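Long-range contacts in PAC2 family protein (Mycobacterium tuberculosis, PDB 2WAM), which is of unknown function and belongs to the PAC2 family, as a representative of a duplicated gene family in actinobacteria: residues V181-H187 / T238-Y244; T95-F101 / L131-L136; R164-E168 / M227-H232; D138-F144 / S266-P270. All blocks are in the same frame, centred on the assembly; numbering follows the deposited sequence.

Three of the four contacts reach the large mixed sheet. Interaction 1 pairs two parallel strands, and interaction 2 pairs two antiparallel strands on the opposite side of the chain's centre, about 30 Å away between centres. Interaction 2 is the buried one. Interaction 4 has the most exposed residues, and interaction 3 includes exposed His230. Interactions 2 and 4 meet where strand 131-137 turns into strand 143-148. Interaction 3 joins helix 156-169 to the C-terminal end of helix 219-229 and the turn after it; its Leu166 packs on interaction 2. Backbone bonds and apolar side chains dominate interaction 2. Interaction 1 adds a histidine-tyrosine pair, interaction 3 a stacked arginine and a carboxylate, and interaction 4 an aspartate with a bridging water.

Interaction 1 of 4, residues V181-H187 / T238-Y244; sequences VPMAVPH and TVHVPHY
Strands 181-183 and 238-242 run parallel with a strong twist, 48° between their short axes, and Val181 N to Val239 O, Val241 N to Val181 O and Met183 N to Val241 O are the hydrogen bonds that join them. A weak bond from His243 N to Met183 O extends the pairing by one step. On one face Val181 and His240 lie side by side, and Val181 CG1 meets the ring edge at His240 CD2. Met183 CG also comes to His240 CD2, while its sulfur sits obliquely to that ring. The chain leaves strand 174-183 through an inverse gamma turn centred on Ala184. Beyond it Tyr244 OH is held twice by His187. His187 N donates to Tyr244 OH at 2.9 Å, and His187 ND1 bonds to Tyr244 OH at 2.6 Å. The two rings meet rim to rim with planes at 82°. A chi1 of 73° swings the His187 ring so that ND1 reaches the hydroxyl already bonded to the backbone N. Val185 CG2 packs 4.3 Å from Pro242 CD. His187 NE2 is hydrogen-bonded to Asp286 OD1, and His240 ND1 to Thr192 OG1. Phe335 and Glu334 of helix 333-343 touch Val181 and Met183, helix 293-315 packs on Tyr244, and strand 193-197 continues the sheet beyond strand 234-242.

Interaction 2 of 4, residues T95-F101 / L131-L136; sequences TELVASF and LSLYAL
Glu96 and Ala135 form a hydrogen-bonded antiparallel pair, Glu96 N to Ala135 O at 2.8 Å and Ala135 N to Glu96 O at 2.7 Å. Further along is a classic beta bulge. Val98 and Ala99 both face Leu133, and Leu133 O accepts from Val98 N at 2.8 Å and from Ala99 N at 3.1 Å. The second donor lies in the carbonyl plane, on a lone pair. Leu133 N returns a bond to Ala99 O, and Phe101 N bonds to Leu131 O. Among the apolar contacts, the bulge residue Val98 points toward strand 131-136. Val98 CG2 meets Ala135 CB at 3.6 Å. Val98 CG1, set anti to its N by chi1 170°, runs alongside Leu133 and comes near its CD2. The Phe101 ring turns its edge to the other strand, with CE1 at 4.0 Å from Leu133 CB. On the face of Leu97 and Tyr134, Thr95 CG2 lies obliquely to the tyrosine ring, and Leu97 CD1 comes to Tyr134 CE2. Polar ends are served from nearby: Tyr134 OH is hydrogen-bonded to Glu130 OE1, and Thr95 OG1 to Leu93 O. Leu166 of helix 156-169 packs on Ala99 and Leu133. The backbone groups bonded here satisfy each other, and Ala99 and Leu133 are left to pack under the helix.

Interaction 3 of 4, residues R164-E168 / M227-H232; sequences RLLAE and MAQHGH
Arg164 of helix 156-169 reaches across to the C-terminal end of helix 219-229, which closes in a Schellman motif with Gly231 as its C-prime residue. Arg164 CB starts beside Met227 SD, 3.7 Å away. CG stays against the same sulfur as the chain runs out extended past Met227. The bend at chi3 (71°) then lays the guanidinium flat on His230. Arg164 CD comes over the face of the His230 ring, 4.0 Å from its centroid, in a CH-pi contact. Beyond it NE, CZ and both terminal nitrogens lie over the ring. The stacked planes are 4° apart, with CZ near the ring centre. Arg164 NH1 also forms a salt bridge with Glu168 OE2 within the same helix; its hydrogen bond is weak, at 3.3 Å. His230 ND1 is itself bonded to Arg226 O, which helps to set the ring. Glu40 of the second subunit gives Arg164 NH2 a long, weak ion pair. Met227 CE touches Ala167 CB at 4.1 Å and lies over one face of the His232 ring, offset toward the rim. Glu168 OE2 has a histidine partner besides the arginine: His232 NE2 donates to its anti lone pair at 2.8 Å, with carboxylate and ring nearly coplanar.

Interaction 4 of 4, residues D138-F144 / S266-P270; sequences DSIGTPF and SLQLP
Asp138 OD1 accepts from the backbone N of Gln268 at 3.0 Å, in a nearly straight bond that reaches the oxygen from above the carboxylate plane. Next to it Ser139 N donates to Gln268 O at 3.0 Å. These two bonds join the turn at 138-141 to the loop between helices 251-265 and 272-289. Leu267 CD1 sits over the centre of the Phe144 ring, 3.5 Å from the centroid, in a CH-pi contact. Leu269 CD2 approaches the same ring at Phe144 CZ, 4.0 Å away. Ile140 and Gln268 are both exposed, and Ile140 CG2 lies across the glutamine amide. Ser139 OG packs on Pro270 CD. A water links the two segments further: it donates to Asp138 OD1 and Ser266 O and accepts from Thr142 OG1. Behind these contacts the carboxylate is fixed by its own chain. A chi1 of 75° folds it back over the turn, where OD2 accepts from Ile140 N and from Thr142 N at 2.8 Å, on opposite faces of its plane. The Ile140 bond makes an Asx turn within a type I beta turn. Further out, Leu269 packs on Leu89 of helix 81-92, and Pro270 O accepts from His88 NE2. One buried aspartate thus divides its work: OD2 holds the turn and OD1 holds the loop, and the several N-H donors would probably stabilise its negative charge.

Interaction 1 of 4, residues V181-H187 / T238-Y244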
loop_
_atom_site.group_PDB
_atom_site.type_symbol
_atom_site.label_atom_id
_atom_site.label_comp_id
_atom_site.label_asym_id
_atom_site.label_seq_id
_atom_site.Cartn_x
_atom_site.Cartn_y
_atom_site.Cartn_z
ATOM N N VAL A 181 -14.396 20.877 -31.285
ATOM C CA VAL A 181 -13.437 20.684 -32.360
ATOM C C VAL A 181 -13.488 21.954 -33.202
ATOM O O VAL A 181 -14.561 22.515 -33.412
ATOM C CB VAL A 181 -13.757 19.416 -33.200
ATOM C CG1 VAL A 181 -15.154 19.494 -33.797
ATOM C CG2 VAL A 181 -12.721 19.211 -34.296
ATOM N N PRO A 182 -12.324 22.447 -33.637
ATOM C CA PRO A 182 -12.325 23.611 -34.533
ATOM C C PRO A 182 -12.730 23.162 -35.927
ATOM O O PRO A 182 -12.314 22.089 -36.334
ATOM C CB PRO A 182 -10.862 24.071 -34.534
ATOM C CG PRO A 182 -10.192 23.304 -33.413
ATOM C CD PRO A 182 -10.967 22.039 -33.249
ATOM N N MET A 183 -13.544 23.948 -36.625
ATOM C CA MET A 183 -13.964 23.612 -37.979
ATOM C C MET A 183 -14.004 24.870 -38.825
ATOM O O MET A 183 -14.113 25.985 -38.306
ATOM C CB MET A 183 -15.346 22.949 -37.984
ATOM C CG MET A 183 -15.412 21.644 -37.210
ATOM S SD MET A 183 -14.599 20.270 -38.058
ATOM C CE MET A 183 -15.774 19.945 -39.369
ATOM N N ALA A 184 -13.905 24.687 -40.134
ATOM C CA ALA A 184 -14.058 25.796 -41.057
ATOM C C ALA A 184 -15.531 26.217 -41.133
ATOM O O ALA A 184 -16.255 25.799 -42.032
ATOM C CB ALA A 184 -13.538 25.407 -42.419
ATOM N N VAL A 185 -15.965 27.030 -40.170
ATOM C CA VAL A 185 -17.336 27.550 -40.112
ATOM C C VAL A 185 -17.310 28.980 -39.587
ATOM O O VAL A 185 -16.424 29.341 -38.826
ATOM C CB VAL A 185 -18.259 26.700 -39.187
ATOM C CG1 VAL A 185 -18.641 25.379 -39.846
ATOM C CG2 VAL A 185 -17.609 26.465 -37.824
ATOM N N PRO A 186 -18.284 29.801 -39.992
ATOM C CA PRO A 186 -18.297 31.202 -39.558
ATOM C C PRO A 186 -18.993 31.348 -38.216
ATOM O O PRO A 186 -19.906 30.586 -37.910
ATOM C CB PRO A 186 -19.151 31.896 -40.627
ATOM C CG PRO A 186 -19.703 30.789 -41.516
ATOM C CD PRO A 186 -19.436 29.484 -40.850
ATOM N N HIS A 187 -18.586 32.332 -37.426
ATOM C CA HIS A 187 -19.286 32.614 -36.179
ATOM C C HIS A 187 -20.662 33.217 -36.462
ATOM O O HIS A 187 -21.443 33.460 -35.540
ATOM C CB HIS A 187 -18.466 33.565 -35.308
ATOM C CG HIS A 187 -18.454 34.975 -35.803
ATOM N ND1 HIS A 187 -17.523 35.439 -36.708
ATOM C CD2 HIS A 187 -19.265 36.025 -35.528
ATOM C CE1 HIS A 187 -17.761 36.711 -36.967
ATOM N NE2 HIS A 187 -18.812 37.092 -36.263
ATOM N N THR A 238 -20.033 16.974 -29.624
ATOM C CA THR A 238 -18.831 17.688 -29.975
ATOM C C THR A 238 -19.237 18.910 -30.780
ATOM O O THR A 238 -19.681 18.803 -31.920
ATOM C CB THR A 238 -17.903 16.802 -30.786
ATOM O OG1 THR A 238 -17.618 15.612 -30.037
ATOM C CG2 THR A 238 -16.615 17.539 -31.090
ATOM N N VAL A 239 -19.108 20.074 -30.161
ATOM C CA VAL A 239 -19.563 21.320 -30.760
ATOM C C VAL A 239 -18.501 21.883 -31.722
ATOM O O VAL A 239 -17.294 21.696 -31.511
ATOM C CB VAL A 239 -19.992 22.342 -29.660
ATOM C CG1 VAL A 239 -18.856 22.610 -28.647
ATOM C CG2 VAL A 239 -20.494 23.624 -30.270
ATOM N N HIS A 240 -18.950 22.545 -32.789
ATOM C CA HIS A 240 -18.031 23.096 -33.782
ATOM C C HIS A 240 -17.730 24.571 -33.551
ATOM O O HIS A 240 -18.633 25.402 -33.528
ATOM C CB HIS A 240 -18.573 22.881 -35.192
ATOM C CG HIS A 240 -18.770 21.440 -35.547
ATOM N ND1 HIS A 240 -19.917 20.971 -36.147
ATOM C CD2 HIS A 240 -17.970 20.363 -35.371
ATOM C CE1 HIS A 240 -19.811 19.668 -36.334
ATOM N NE2 HIS A 240 -18.640 19.274 -35.871
ATOM N N VAL A 241 -16.453 24.884 -33.378
ATOM C CA VAL A 241 -16.017 26.258 -33.154
ATOM C C VAL A 241 -15.242 26.773 -34.363
ATOM O O VAL A 241 -14.349 26.087 -34.871
ATOM C CB VAL A 241 -15.097 26.373 -31.908
ATOM C CG1 VAL A 241 -14.686 27.819 -31.678
ATOM C CG2 VAL A 241 -15.777 25.800 -30.676
ATOM N N PRO A 242 -15.584 27.981 -34.835
ATOM C CA PRO A 242 -14.827 28.594 -35.933
ATOM C C PRO A 242 -13.329 28.531 -35.625
ATOM O O PRO A 242 -12.940 28.934 -34.527
ATOM C CB PRO A 242 -15.320 30.041 -35.918
ATOM C CG PRO A 242 -16.700 29.954 -35.397
ATOM C CD PRO A 242 -16.697 28.836 -34.387
ATOM N N HIS A 243 -12.509 28.032 -36.551
ATOM C CA HIS A 243 -11.092 27.833 -36.239
ATOM C C HIS A 243 -10.384 29.131 -35.855
ATOM O O HIS A 243 -9.392 29.102 -35.129
ATOM C CB HIS A 243 -10.334 27.089 -37.348
ATOM C CG HIS A 243 -10.339 27.795 -38.663
ATOM N ND1 HIS A 243 -11.027 27.320 -39.759
ATOM C CD2 HIS A 243 -9.748 28.947 -39.059
ATOM C CE1 HIS A 243 -10.858 28.147 -40.775
ATOM N NE2 HIS A 243 -10.089 29.144 -40.376
ATOM N N TYR A 244 -10.899 30.272 -36.306
ATOM C CA TYR A 244 -10.292 31.539 -35.902
ATOM C C TYR A 244 -10.618 31.949 -34.456
ATOM O O TYR A 244 -10.101 32.952 -33.954
ATOM C CB TYR A 244 -10.606 32.662 -36.895
ATOM C CG TYR A 244 -12.074 32.924 -37.174
ATOM C CD1 TYR A 244 -12.786 33.880 -36.440
ATOM C CD2 TYR A 244 -12.748 32.239 -38.189
ATOM C CE1 TYR A 244 -14.124 34.142 -36.702
ATOM C CE2 TYR A 244 -14.093 32.495 -38.458
ATOM C CZ TYR A 244 -14.770 33.450 -37.711
ATOM O OH TYR A 244 -16.100 33.700 -37.965
#

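Interaction 2 of 4, residues T95-F101 / L131-L136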
loop_
_atom_site.group_PDB
_atom_site.type_symbol
_atom_site.label_atom_id
_atom_site.label_comp_id
_atom_site.label_asym_id
_atom_site.label_seq_id
_atom_site.Cartn_x
_atom_site.Cartn_y
_atom_site.Cartn_z
ATOM N N THR A 95 -24.287 23.302 -5.810
ATOM C CA THR A 95 -23.232 22.330 -6.098
ATOM C C THR A 95 -22.639 21.716 -4.842
ATOM O O THR A 95 -22.230 22.431 -3.931
ATOM C CB THR A 95 -22.076 22.993 -6.857
ATOM O OG1 THR A 95 -22.523 23.417 -8.150
ATOM C CG2 THR A 95 -20.939 22.019 -7.022
ATOM N N GLU A 96 -22.584 20.391 -4.799
ATOM C CA GLU A 96 -21.923 19.676 -3.707
ATOM C C GLU A 96 -20.815 18.784 -4.245
ATOM O O GLU A 96 -20.985 18.106 -5.256
ATOM C CB GLU A 96 -22.916 18.806 -2.946
ATOM C CG GLU A 96 -23.546 19.451 -1.733
ATOM C CD GLU A 96 -24.413 18.461 -0.963
ATOM O OE1 GLU A 96 -25.653 18.624 -0.974
ATOM O OE2 GLU A 96 -23.857 17.506 -0.367
ATOM N N LEU A 97 -19.681 18.763 -3.559
ATOM C CA LEU A 97 -18.608 17.842 -3.920
ATOM C C LEU A 97 -18.966 16.401 -3.533
ATOM O O LEU A 97 -19.440 16.126 -2.423
ATOM C CB LEU A 97 -17.307 18.257 -3.252
ATOM C CG LEU A 97 -16.062 17.469 -3.637
ATOM C CD1 LEU A 97 -15.657 17.787 -5.066
ATOM C CD2 LEU A 97 -14.962 17.829 -2.679
ATOM N N VAL A 98 -18.761 15.480 -4.464
ATOM C CA VAL A 98 -18.996 14.079 -4.179
ATOM C C VAL A 98 -17.664 13.354 -4.057
ATOM O O VAL A 98 -17.477 12.565 -3.143
ATOM C CB VAL A 98 -19.885 13.412 -5.250
ATOM C CG1 VAL A 98 -19.914 11.870 -5.064
ATOM C CG2 VAL A 98 -21.281 14.021 -5.214
ATOM N N ALA A 99 -16.741 13.638 -4.973
ATOM C CA ALA A 99 -15.410 13.028 -4.937
ATOM C C ALA A 99 -14.321 13.938 -5.527
ATOM O O ALA A 99 -14.490 14.505 -6.612
ATOM C CB ALA A 99 -15.428 11.677 -5.654
ATOM N N SER A 100 -13.216 14.088 -4.801
ATOM C CA SER A 100 -12.042 14.782 -5.334
ATOM C C SER A 100 -11.100 13.737 -5.872
ATOM O O SER A 100 -10.655 12.864 -5.127
ATOM C CB SER A 100 -11.282 15.558 -4.250
ATOM O OG SER A 100 -12.165 16.231 -3.387
ATOM N N PHE A 101 -10.771 13.831 -7.153
ATOM C CA PHE A 101 -9.772 12.927 -7.697
ATOM C C PHE A 101 -8.362 13.418 -7.377
ATOM O O PHE A 101 -8.135 14.605 -7.129
ATOM C CB PHE A 101 -10.006 12.683 -9.178
ATOM C CG PHE A 101 -11.240 11.870 -9.453
ATOM C CD1 PHE A 101 -12.487 12.476 -9.521
ATOM C CD2 PHE A 101 -11.159 10.502 -9.619
ATOM C CE1 PHE A 101 -13.626 11.724 -9.760
ATOM C CE2 PHE A 101 -12.293 9.743 -9.863
ATOM C CZ PHE A 101 -13.526 10.352 -9.930
ATOM N N LEU A 131 -9.852 18.093 -10.447
ATOM C CA LEU A 131 -10.536 17.013 -11.144
ATOM C C LEU A 131 -11.506 16.462 -10.108
ATOM O O LEU A 131 -11.087 15.806 -9.132
ATOM C CB LEU A 131 -9.572 15.924 -11.654
ATOM C CG LEU A 131 -10.278 14.813 -12.451
ATOM C CD1 LEU A 131 -11.219 15.404 -13.506
ATOM C CD2 LEU A 131 -9.300 13.847 -13.103
ATOM N N SER A 132 -12.791 16.768 -10.305
ATOM C CA SER A 132 -13.814 16.485 -9.298
ATOM C C SER A 132 -15.139 15.918 -9.827
ATOM O O SER A 132 -15.541 16.164 -10.967
ATOM C CB SER A 132 -14.071 17.735 -8.454
ATOM O OG SER A 132 -12.939 18.044 -7.647
ATOM N N LEU A 133 -15.804 15.138 -8.983
ATOM C CA LEU A 133 -17.161 14.700 -9.268
ATOM C C LEU A 133 -18.118 15.483 -8.378
ATOM O O LEU A 133 -18.066 15.351 -7.155
ATOM C CB LEU A 133 -17.311 13.195 -9.014
ATOM C CG LEU A 133 -18.704 12.614 -9.287
ATOM C CD1 LEU A 133 -19.128 12.874 -10.712
ATOM C CD2 LEU A 133 -18.731 11.147 -9.000
ATOM N N TYR A 134 -18.977 16.295 -8.992
ATOM C CA TYR A 134 -19.978 17.096 -8.265
ATOM C C TYR A 134 -21.414 16.569 -8.361
ATOM O O TYR A 134 -21.798 15.956 -9.354
ATOM C CB TYR A 134 -19.993 18.534 -8.787
ATOM C CG TYR A 134 -18.685 19.262 -8.641
ATOM C CD1 TYR A 134 -17.806 19.364 -9.708
ATOM C CD2 TYR A 134 -18.330 19.854 -7.436
ATOM C CE1 TYR A 134 -16.608 20.032 -9.585
ATOM C CE2 TYR A 134 -17.139 20.522 -7.305
ATOM C CZ TYR A 134 -16.280 20.613 -8.389
ATOM O OH TYR A 134 -15.083 21.279 -8.261
ATOM N N ALA A 135 -22.199 16.830 -7.318
ATOM C CA ALA A 135 -23.657 16.677 -7.361
ATOM C C ALA A 135 -24.290 18.056 -7.456
ATOM O O ALA A 135 -23.985 18.933 -6.667
ATOM C CB ALA A 135 -24.166 15.961 -6.133
ATOM N N LEU A 136 -25.164 18.240 -8.433
ATOM C CA LEU A 136 -25.866 19.498 -8.621
ATOM C C LEU A 136 -27.380 19.264 -8.631
ATOM O O LEU A 136 -27.841 18.125 -8.675
ATOM C CB LEU A 136 -25.442 20.162 -9.940
ATOM C CG LEU A 136 -23.993 20.626 -10.126
ATOM C CD1 LEU A 136 -23.091 19.444 -10.397
ATOM C CD2 LEU A 136 -23.880 21.629 -11.283
#

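Interaction 3 of 4, residues R164-E168 / M227-H232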
loop_
_atom_site.group_PDB
_atom_site.type_symbol
_atom_site.label_atom_id
_atom_site.label_comp_id
_atom_site.label_asym_id
_atom_site.label_seq_id
_atom_site.Cartn_x
_atom_site.Cartn_y
_atom_site.Cartn_z
ATOM N N ARG A 164 -16.586 4.851 -13.586
ATOM C CA ARG A 164 -17.618 3.874 -13.890
ATOM C C ARG A 164 -18.175 3.211 -12.615
ATOM O O ARG A 164 -19.384 2.957 -12.511
ATOM C CB ARG A 164 -17.087 2.821 -14.867
ATOM C CG ARG A 164 -18.044 1.662 -15.083
ATOM C CD ARG A 164 -17.612 0.782 -16.217
ATOM N NE ARG A 164 -16.431 0.017 -15.874
ATOM C CZ ARG A 164 -16.472 -1.131 -15.214
ATOM N NH1 ARG A 164 -17.640 -1.621 -14.834
ATOM N NH2 ARG A 164 -15.352 -1.777 -14.931
ATOM N N LEU A 165 -17.298 2.934 -11.649
ATOM C CA LEU A 165 -17.727 2.322 -10.398
ATOM C C LEU A 165 -18.511 3.295 -9.507
ATOM O O LEU A 165 -19.428 2.888 -8.795
ATOM C CB LEU A 165 -16.544 1.708 -9.650
ATOM C CG LEU A 165 -16.848 1.047 -8.300
ATOM C CD1 LEU A 165 -15.797 -0.006 -7.991
ATOM C CD2 LEU A 165 -16.962 2.058 -7.140
ATOM N N LEU A 166 -18.159 4.575 -9.548
ATOM C CA LEU A 166 -18.918 5.591 -8.827
ATOM C C LEU A 166 -20.300 5.775 -9.454
ATOM O O LEU A 166 -21.312 5.807 -8.751
ATOM C CB LEU A 166 -18.150 6.914 -8.797
ATOM C CG LEU A 166 -17.110 7.009 -7.679
ATOM C CD1 LEU A 166 -16.371 8.329 -7.720
ATOM C CD2 LEU A 166 -17.793 6.845 -6.345
ATOM N N ALA A 167 -20.331 5.878 -10.782
ATOM C CA ALA A 167 -21.577 6.026 -11.527
ATOM C C ALA A 167 -22.545 4.869 -11.253
ATOM O O ALA A 167 -23.745 5.077 -11.104
ATOM C CB ALA A 167 -21.295 6.163 -13.029
ATOM N N GLU A 168 -22.027 3.648 -11.167
ATOM C CA GLU A 168 -22.887 2.518 -10.831
ATOM C C GLU A 168 -23.405 2.599 -9.389
ATOM O O GLU A 168 -24.614 2.547 -9.161
ATOM C CB GLU A 168 -22.194 1.193 -11.114
ATOM C CG GLU A 168 -22.031 0.908 -12.599
ATOM C CD GLU A 168 -20.983 -0.163 -12.897
ATOM O OE1 GLU A 168 -20.508 -0.820 -11.944
ATOM O OE2 GLU A 168 -20.635 -0.340 -14.087
ATOM N N MET A 227 -17.688 2.788 -20.721
ATOM C CA MET A 227 -19.052 2.797 -20.197
ATOM C C MET A 227 -20.010 1.965 -21.055
ATOM O O MET A 227 -20.753 1.134 -20.528
ATOM C CB MET A 227 -19.579 4.238 -20.103
ATOM C CG MET A 227 -19.004 5.069 -18.955
ATOM S SD MET A 227 -19.346 4.320 -17.368
ATOM C CE MET A 227 -20.947 5.034 -17.003
ATOM N N ALA A 228 -20.000 2.199 -22.368
ATOM C CA ALA A 228 -20.835 1.430 -23.294
ATOM C C ALA A 228 -20.504 -0.059 -23.280
ATOM O O ALA A 228 -21.407 -0.894 -23.311
ATOM C CB ALA A 228 -20.722 1.964 -24.696
ATOM N N GLN A 229 -19.214 -0.386 -23.247
ATOM C CA GLN A 229 -18.793 -1.773 -23.189
ATOM C C GLN A 229 -19.448 -2.487 -22.007
ATOM O O GLN A 229 -19.587 -3.708 -22.004
ATOM C CB GLN A 229 -17.267 -1.885 -23.104
ATOM C CG GLN A 229 -16.531 -1.750 -24.431
ATOM C CD GLN A 229 -15.017 -1.750 -24.241
ATOM O OE1 GLN A 229 -14.494 -1.049 -23.370
ATOM N NE2 GLN A 229 -14.307 -2.545 -25.044
ATOM N N HIS A 230 -19.862 -1.724 -21.005
ATOM C CA HIS A 230 -20.477 -2.320 -19.832
ATOM C C HIS A 230 -21.972 -2.050 -19.795
ATOM O O HIS A 230 -22.573 -1.980 -18.720
ATOM C CB HIS A 230 -19.826 -1.800 -18.548
ATOM C CG HIS A 230 -18.455 -2.350 -18.284
ATOM N ND1 HIS A 230 -17.307 -1.733 -18.730
ATOM C CD2 HIS A 230 -18.051 -3.440 -17.589
ATOM C CE1 HIS A 230 -16.250 -2.424 -18.334
ATOM N NE2 HIS A 230 -16.675 -3.462 -17.637
ATOM N N GLY A 231 -22.573 -1.883 -20.968
ATOM C CA GLY A 231 -24.020 -1.781 -21.078
ATOM C C GLY A 231 -24.645 -0.500 -20.549
ATOM O O GLY A 231 -25.858 -0.431 -20.363
ATOM N N HIS A 232 -23.829 0.522 -20.310
ATOM C CA HIS A 232 -24.355 1.805 -19.871
ATOM C C HIS A 232 -24.807 2.632 -21.065
ATOM O O HIS A 232 -24.245 2.513 -22.164
ATOM C CB HIS A 232 -23.304 2.569 -19.078
ATOM C CG HIS A 232 -22.999 1.960 -17.753
ATOM N ND1 HIS A 232 -23.733 2.239 -16.620
ATOM C CD2 HIS A 232 -22.041 1.082 -17.373
ATOM C CE1 HIS A 232 -23.240 1.562 -15.601
ATOM N NE2 HIS A 232 -22.214 0.852 -16.031
#

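Interaction 4 of 4, residues D138-F144 / S266-P270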
loop_
_atom_site.group_PDB
_atom_site.type_symbol
_atom_site.label_atom_id
_atom_site.label_comp_id
_atom_site.label_asym_id
_atom_site.label_seq_id
_atom_site.Cartn_x
_atom_site.Cartn_y
_atom_site.Cartn_z
ATOM N N ASP A 138 -30.849 20.945 -10.750
ATOM C CA ASP A 138 -31.337 21.881 -11.754
ATOM C C ASP A 138 -32.437 22.785 -11.189
ATOM O O ASP A 138 -32.755 22.721 -10.001
ATOM C CB ASP A 138 -31.814 21.142 -13.007
ATOM C CG ASP A 138 -33.144 20.448 -12.810
ATOM O OD1 ASP A 138 -33.623 19.838 -13.790
ATOM O OD2 ASP A 138 -33.710 20.513 -11.690
ATOM N N SER A 139 -33.024 23.614 -12.044
ATOM C CA SER A 139 -33.886 24.687 -11.563
ATOM C C SER A 139 -35.165 24.209 -10.871
ATOM O O SER A 139 -35.842 25.001 -10.220
ATOM C CB SER A 139 -34.199 25.676 -12.678
ATOM O OG SER A 139 -33.011 26.252 -13.195
ATOM N N ILE A 140 -35.481 22.920 -10.992
ATOM C CA ILE A 140 -36.626 22.346 -10.284
ATOM C C ILE A 140 -36.208 21.287 -9.268
ATOM O O ILE A 140 -37.042 20.545 -8.742
ATOM C CB ILE A 140 -37.660 21.719 -11.254
ATOM C CG1 ILE A 140 -37.071 20.503 -11.968
ATOM C CG2 ILE A 140 -38.150 22.750 -12.268
ATOM C CD1 ILE A 140 -38.071 19.797 -12.822
ATOM N N GLY A 141 -34.908 21.190 -9.015
ATOM C CA GLY A 141 -34.408 20.301 -7.978
ATOM C C GLY A 141 -34.057 18.878 -8.390
ATOM O O GLY A 141 -33.764 18.050 -7.534
ATOM N N THR A 142 -34.097 18.572 -9.684
ATOM C CA THR A 142 -33.627 17.270 -10.147
ATOM C C THR A 142 -32.118 17.160 -9.969
ATOM O O THR A 142 -31.367 17.979 -10.523
ATOM C CB THR A 142 -33.873 17.075 -11.629
ATOM O OG1 THR A 142 -35.214 17.446 -11.956
ATOM C CG2 THR A 142 -33.631 15.631 -11.984
ATOM N N PRO A 143 -31.662 16.149 -9.209
ATOM C CA PRO A 143 -30.220 15.940 -8.979
ATOM C C PRO A 143 -29.518 15.418 -10.223
ATOM O O PRO A 143 -30.110 14.664 -10.994
ATOM C CB PRO A 143 -30.177 14.864 -7.876
ATOM C CG PRO A 143 -31.567 14.867 -7.284
ATOM C CD PRO A 143 -32.487 15.232 -8.408
ATOM N N PHE A 144 -28.278 15.840 -10.433
ATOM C CA PHE A 144 -27.451 15.222 -11.458
ATOM C C PHE A 144 -25.986 15.327 -11.093
ATOM O O PHE A 144 -25.626 16.074 -10.187
ATOM C CB PHE A 144 -27.755 15.762 -12.872
ATOM C CG PHE A 144 -27.404 17.216 -13.084
ATOM C CD1 PHE A 144 -26.239 17.570 -13.743
ATOM C CD2 PHE A 144 -28.265 18.225 -12.670
ATOM C CE1 PHE A 144 -25.925 18.911 -13.964
ATOM C CE2 PHE A 144 -27.951 19.566 -12.886
ATOM C CZ PHE A 144 -26.782 19.906 -13.533
ATOM N N SER A 266 -33.056 15.861 -19.770
ATOM C CA SER A 266 -34.306 16.296 -19.153
ATOM C C SER A 266 -34.011 17.208 -17.957
ATOM O O SER A 266 -34.577 17.065 -16.871
ATOM C CB SER A 266 -35.143 15.087 -18.723
ATOM O OG SER A 266 -35.757 14.492 -19.848
ATOM N N LEU A 267 -33.090 18.134 -18.167
ATOM C CA LEU A 267 -32.695 19.052 -17.127
ATOM C C LEU A 267 -33.155 20.457 -17.479
ATOM O O LEU A 267 -33.244 20.829 -18.657
ATOM C CB LEU A 267 -31.178 19.023 -16.930
ATOM C CG LEU A 267 -30.592 17.745 -16.317
ATOM C CD1 LEU A 267 -29.108 17.916 -16.101
ATOM C CD2 LEU A 267 -31.279 17.403 -15.007
ATOM N N GLN A 268 -33.477 21.224 -16.445
ATOM C CA GLN A 268 -33.758 22.631 -16.617
ATOM C C GLN A 268 -32.531 23.399 -16.153
ATOM O O GLN A 268 -32.229 23.454 -14.962
ATOM C CB GLN A 268 -35.018 23.036 -15.851
ATOM C CG GLN A 268 -36.252 22.311 -16.335
ATOM C CD GLN A 268 -37.541 23.044 -16.019
ATOM O OE1 GLN A 268 -37.540 24.239 -15.711
ATOM N NE2 GLN A 268 -38.654 22.329 -16.101
ATOM N N LEU A 269 -31.815 23.976 -17.112
ATOM C CA LEU A 269 -30.563 24.650 -16.814
ATOM C C LEU A 269 -30.701 26.158 -17.023
ATOM O O LEU A 269 -31.118 26.594 -18.095
ATOM C CB LEU A 269 -29.441 24.055 -17.670
ATOM C CG LEU A 269 -29.214 22.535 -17.537
ATOM C CD1 LEU A 269 -28.143 22.007 -18.501
ATOM C CD2 LEU A 269 -28.860 22.174 -16.103
ATOM N N PRO A 270 -30.383 26.955 -15.980
ATOM C CA PRO A 270 -30.511 28.419 -16.063
ATOM C C PRO A 270 -29.350 29.026 -16.829
ATOM O O PRO A 270 -28.288 29.242 -16.257
ATOM C CB PRO A 270 -30.458 28.866 -14.598
ATOM C CG PRO A 270 -29.698 27.786 -13.896
ATOM C CD PRO A 270 -29.951 26.505 -14.642
HETATM O O HOH W 1 -35.552 18.124 -14.499
#